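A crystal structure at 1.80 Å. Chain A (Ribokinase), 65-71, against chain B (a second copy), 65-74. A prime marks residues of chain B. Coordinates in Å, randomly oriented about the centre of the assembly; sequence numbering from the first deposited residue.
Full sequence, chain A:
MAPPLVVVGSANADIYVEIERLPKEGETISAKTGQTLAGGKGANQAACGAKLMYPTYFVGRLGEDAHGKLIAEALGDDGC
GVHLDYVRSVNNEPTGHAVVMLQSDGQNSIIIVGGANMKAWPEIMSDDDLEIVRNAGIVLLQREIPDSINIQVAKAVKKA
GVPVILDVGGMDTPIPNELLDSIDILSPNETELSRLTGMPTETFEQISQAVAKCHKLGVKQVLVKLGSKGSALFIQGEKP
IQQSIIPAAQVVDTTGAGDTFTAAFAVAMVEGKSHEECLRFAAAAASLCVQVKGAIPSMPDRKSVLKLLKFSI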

ATOM      1  N   ASP A  65       7.876   7.928  -1.278  1.00 31.09           N
ATOM      2  CA  ASP A  65       6.445   7.674  -1.156  1.00 26.89           C
ATOM      3  C   ASP A  65       6.118   7.179   0.243  1.00 24.33           C
ATOM      4  O   ASP A  65       7.006   7.052   1.077  1.00 26.02           O
ATOM      5  N   ALA A  66       4.851   6.863   0.490  1.00 26.84           N
ATOM      6  CA  ALA A  66       4.404   6.491   1.832  1.00 25.26           C
ATOM      7  C   ALA A  66       5.010   5.170   2.307  1.00 24.00           C
ATOM      8  O   ALA A  66       5.295   5.004   3.484  1.00 22.53           O
ATOM      9  N   HIS A  67       5.172   4.221   1.388  1.00 23.33           N
ATOM     10  CA  HIS A  67       5.738   2.927   1.764  1.00 24.80           C
ATOM     11  C   HIS A  67       7.212   3.059   2.137  1.00 18.83           C
ATOM     12  O   HIS A  67       7.704   2.306   2.961  1.00 24.33           O
ATOM     13  N   GLY A  68       7.901   4.022   1.537  1.00 22.87           N
ATOM     14  CA  GLY A  68       9.266   4.332   1.933  1.00 21.54           C
ATOM     15  C   GLY A  68       9.329   4.894   3.348  1.00 23.77           C
ATOM     16  O   GLY A  68      10.172   4.515   4.162  1.00 18.04           O
ATOM     17  N   LYS A  69       8.422   5.808   3.669  1.00 21.61           N
ATOM     18  CA  LYS A  69       8.380   6.326   5.032  1.00 22.16           C
ATOM     19  C   LYS A  69       8.030   5.224   6.046  1.00 21.06           C
ATOM     20  O   LYS A  69       8.531   5.214   7.184  1.00 21.70           O
ATOM     21  N   LEU A  70       7.168   4.306   5.625  1.00 21.26           N
ATOM     22  CA  LEU A  70       6.753   3.173   6.454  1.00 20.63           C
ATOM     23  C   LEU A  70       7.974   2.342   6.880  1.00 21.56           C
ATOM     24  O   LEU A  70       8.157   2.004   8.058  1.00 21.20           O
ATOM     25  N   ILE A  71       8.829   2.052   5.907  1.00 20.41           N
ATOM     26  CA  ILE A  71      10.042   1.271   6.152  1.00 18.20           C
ATOM     27  C   ILE A  71      10.993   2.038   7.054  1.00 17.97           C
ATOM     28  O   ILE A  71      11.497   1.520   8.051  1.00 18.05           O
TER
ATOM     29  N   ASP B  65      -1.053   6.005  10.594  1.00 30.34           N
ATOM     30  CA  ASP B  65      -0.104   5.223   9.803  1.00 27.49           C
ATOM     31  C   ASP B  65       0.405   6.038   8.622  1.00 27.13           C
ATOM     32  O   ASP B  65       0.057   7.204   8.469  1.00 24.93           O
ATOM     33  N   ALA B  66       1.243   5.423   7.791  1.00 25.29           N
ATOM     34  CA  ALA B  66       1.865   6.130   6.681  1.00 28.19           C
ATOM     35  C   ALA B  66       0.840   6.545   5.611  1.00 22.61           C
ATOM     36  O   ALA B  66       0.959   7.616   5.017  1.00 23.48           O
ATOM     37  N   HIS B  67      -0.146   5.688   5.371  1.00 25.64           N
ATOM     38  CA  HIS B  67      -1.238   6.006   4.437  1.00 25.25           C
ATOM     39  C   HIS B  67      -2.055   7.209   4.929  1.00 24.52           C
ATOM     40  O   HIS B  67      -2.480   8.063   4.131  1.00 24.52           O
ATOM     41  N   GLY B  68      -2.275   7.259   6.238  1.00 26.58           N
ATOM     42  CA  GLY B  68      -2.965   8.372   6.866  1.00 23.16           C
ATOM     43  C   GLY B  68      -2.217   9.664   6.656  1.00 25.66           C
ATOM     44  O   GLY B  68      -2.812  10.702   6.366  1.00 25.17           O
ATOM     45  N   LYS B  69      -0.896   9.604   6.809  1.00 23.16           N
ATOM     46  CA  LYS B  69      -0.046  10.763   6.620  1.00 26.04           C
ATOM     47  C   LYS B  69      -0.041  11.245   5.172  1.00 24.75           C
ATOM     48  O   LYS B  69      -0.015  12.449   4.913  1.00 26.24           O
ATOM     49  N   LEU B  70      -0.034  10.293   4.246  1.00 25.54           N
ATOM     50  CA  LEU B  70      -0.126  10.587   2.822  1.00 27.36           C
ATOM     51  C   LEU B  70      -1.351  11.461   2.541  1.00 23.49           C
ATOM     52  O   LEU B  70      -1.271  12.468   1.850  1.00 23.91           O
ATOM     53  N   ILE B  71      -2.479  11.048   3.093  1.00 22.88           N
ATOM     54  CA  ILE B  71      -3.737  11.765   2.894  1.00 23.73           C
ATOM     55  C   ILE B  71      -3.672  13.183   3.453  1.00 20.55           C
ATOM     56  O   ILE B  71      -4.001  14.150   2.777  1.00 22.19           O
ATOM     57  N   ALA B  72      -3.255  13.276   4.709  1.00 21.19           N
ATOM     58  CA  ALA B  72      -3.171  14.547   5.414  1.00 24.23           C
ATOM     59  C   ALA B  72      -2.284  15.523   4.655  1.00 24.56           C
ATOM     60  O   ALA B  72      -2.620  16.688   4.489  1.00 24.63           O
ATOM     61  N   GLU B  73      -1.147  15.029   4.182  1.00 25.61           N
ATOM     62  CA  GLU B  73      -0.212  15.863   3.433  1.00 27.09           C
ATOM     63  C   GLU B  73      -0.810  16.365   2.119  1.00 24.04           C
ATOM     64  O   GLU B  73      -0.665  17.541   1.762  1.00 26.84           O
ATOM     65  N   ALA B  74      -1.479  15.472   1.404  1.00 21.83           N
ATOM     66  CA  ALA B  74      -2.061  15.820   0.111  1.00 24.74           C
ATOM     67  C   ALA B  74      -3.158  16.870   0.256  1.00 22.51           C
ATOM     68  O   ALA B  74      -3.271  17.767  -0.577  1.00 22.46           O
TER

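Two copies of the same helical start meet near the N-terminal ends of the helices, the helix axes crossing at 133° with a closest approach of 9.1 Å; the contact buries 306 Å², both sides summed. Asp65′ stays out of it. Its CA-to-CB bond points sideways, and with chi1 p the carboxylate turns back on its own helix, where Asp65′ OD1 accepts from Gly68′ N at 2.8 Å, an N-cap that Asp65 repeats in chain A with OD1 to Gly68 N at 2.9 Å. Ala66′ is the centre of the packing. Ala66 CA and Ala66′ CA lie 5.5 Å apart; Ala66′ CB points toward chain A and sits 3.5 Å from Ala66 O, 4.3 Å from Ala66 CB and 4.1 Å from Leu70 CB. His67′ leaves its backbone sideways, but with chi1 m (-73°) the end of the ring comes nearer the partner. His67 adopts the same m rotamer, and the two rings meet rim to rim, planes at 58° and centroids 5.2 Å apart, and His67′ NE2 hydrogen-bonds His67 NE2 at 3.1 Å; either nitrogen could be the donor. The edge of the His67′ ring also borders Ala66, CD2 lying 4.4 Å from Ala66 CB. Gly68′ has no side chain and makes no contact across the pair. Lys69′ (chi1 t) has its CA-to-CB bond directed toward chain A but makes no contact; its nearest approach is Lys69′ CG to Lys69 NZ, 5.1 Å. Leu70′, chi1 t and chi2 p, leaves sideways and rests its CB 4.2 Å from Ala66 CB, mirroring the Leu70 contact with Ala66′. Ile71′ and Ala72′ are out of reach. Glu73′ (m, t) points toward chain A at the exposed margin, where OE2 meets Lys69 NZ at 3.6 Å in a long salt bridge; Lys69 reaches it through an m, t, p, t chain. Ala74′ is again too distant to take part.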

ATOM      1  CB  ASP A  65       5.978   6.651  -2.204  1.00 28.24           C
ATOM      2  CG  ASP A  65       6.762   5.347  -2.146  1.00 27.12           C
ATOM      3  OD1 ASP A  65       7.498   5.136  -1.158  1.00 25.12           O
ATOM      4  OD2 ASP A  65       6.637   4.532  -3.094  1.00 28.04           O
ATOM      5  CB  ALA A  66       2.881   6.400   1.874  1.00 27.14           C
ATOM      6  CB  HIS A  67       5.541   1.917   0.646  1.00 22.67           C
ATOM      7  CG  HIS A  67       4.102   1.590   0.407  1.00 23.07           C
ATOM      8  ND1 HIS A  67       3.633   1.098  -0.791  1.00 23.99           N
ATOM      9  CD2 HIS A  67       3.022   1.710   1.216  1.00 22.46           C
ATOM     10  CE1 HIS A  67       2.323   0.929  -0.711  1.00 27.04           C
ATOM     11  NE2 HIS A  67       1.928   1.292   0.497  1.00 26.63           N
ATOM     12  CB  LYS A  69       7.373   7.477   5.117  1.00 26.35           C
ATOM     13  CG  LYS A  69       7.569   8.509   4.025  1.00 28.72           C
ATOM     14  CD  LYS A  69       6.854   9.822   4.343  1.00 36.13           C
ATOM     15  CE  LYS A  69       7.560  10.593   5.448  1.00 47.09           C
ATOM     16  NZ  LYS A  69       7.007  11.973   5.607  1.00 53.75           N
ATOM     17  CB  LEU A  70       5.741   2.320   5.679  1.00 22.92           C
ATOM     18  CG  LEU A  70       5.094   1.173   6.443  1.00 27.76           C
ATOM     19  CD1 LEU A  70       3.613   1.090   6.132  1.00 37.62           C
ATOM     20  CD2 LEU A  70       5.773  -0.114   6.071  1.00 29.00           C
ATOM     21  CB  ILE A  71      10.774   0.942   4.820  1.00 19.36           C
ATOM     22  CG1 ILE A  71       9.852   0.190   3.860  1.00 23.81           C
ATOM     23  CG2 ILE A  71      12.065   0.175   5.094  1.00 19.08           C
ATOM     24  CD1 ILE A  71       9.499  -1.169   4.317  1.00 27.10           C
TER
ATOM     25  CB  ASP B  65      -0.736   3.902   9.325  1.00 30.46           C
ATOM     26  CG  ASP B  65      -2.108   4.093   8.647  1.00 28.80           C
ATOM     27  OD1 ASP B  65      -2.353   5.171   8.074  1.00 25.78           O
ATOM     28  OD2 ASP B  65      -2.927   3.148   8.697  1.00 28.34           O
ATOM     29  CB  ALA B  66       2.971   5.257   6.053  1.00 28.73           C
ATOM     30  CB  HIS B  67      -2.159   4.805   4.259  1.00 23.97           C
ATOM     31  CG  HIS B  67      -1.574   3.698   3.436  1.00 23.40           C
ATOM     32  ND1 HIS B  67      -2.055   2.408   3.487  1.00 23.17           N
ATOM     33  CD2 HIS B  67      -0.570   3.689   2.526  1.00 25.07           C
ATOM     34  CE1 HIS B  67      -1.366   1.648   2.654  1.00 26.27           C
ATOM     35  NE2 HIS B  67      -0.466   2.401   2.051  1.00 22.73           N
ATOM     36  CB  LYS B  69       1.390  10.449   7.061  1.00 30.80           C
ATOM     37  CG  LYS B  69       2.221  11.694   7.334  1.00 40.82           C
ATOM     38  CD  LYS B  69       2.905  11.583   8.698  1.00 49.89           C
ATOM     39  CE  LYS B  69       3.055  12.937   9.380  1.00 61.43           C
ATOM     40  NZ  LYS B  69       3.608  12.804  10.766  1.00 61.82           N
ATOM     41  CB  LEU B  70      -0.201   9.282   2.031  1.00 27.28           C
ATOM     42  CG  LEU B  70      -0.548   9.307   0.542  1.00 30.17           C
ATOM     43  CD1 LEU B  70       0.558   9.980  -0.260  1.00 32.17           C
ATOM     44  CD2 LEU B  70      -0.807   7.878   0.069  1.00 34.58           C
ATOM     45  CB  ILE B  71      -4.912  11.046   3.577  1.00 25.62           C
ATOM     46  CG1 ILE B  71      -5.020   9.581   3.137  1.00 28.79           C
ATOM     47  CG2 ILE B  71      -6.202  11.828   3.355  1.00 23.36           C
ATOM     48  CD1 ILE B  71      -5.253   9.392   1.673  1.00 25.51           C
ATOM     49  CB  ALA B  72      -2.648  14.322   6.815  1.00 24.86           C
ATOM     50  CB  GLU B  73       1.082  15.084   3.163  1.00 31.26           C
ATOM     51  CG  GLU B  73       1.939  14.914   4.417  1.00 36.38           C
ATOM     52  CD  GLU B  73       3.105  13.943   4.233  1.00 46.88           C
ATOM     53  OE1 GLU B  73       3.170  13.266   3.177  1.00 49.19           O
ATOM     54  OE2 GLU B  73       3.949  13.851   5.157  1.00 50.62           O
ATOM     55  CB  ALA B  74      -2.613  14.559  -0.587  1.00 23.95           C
TER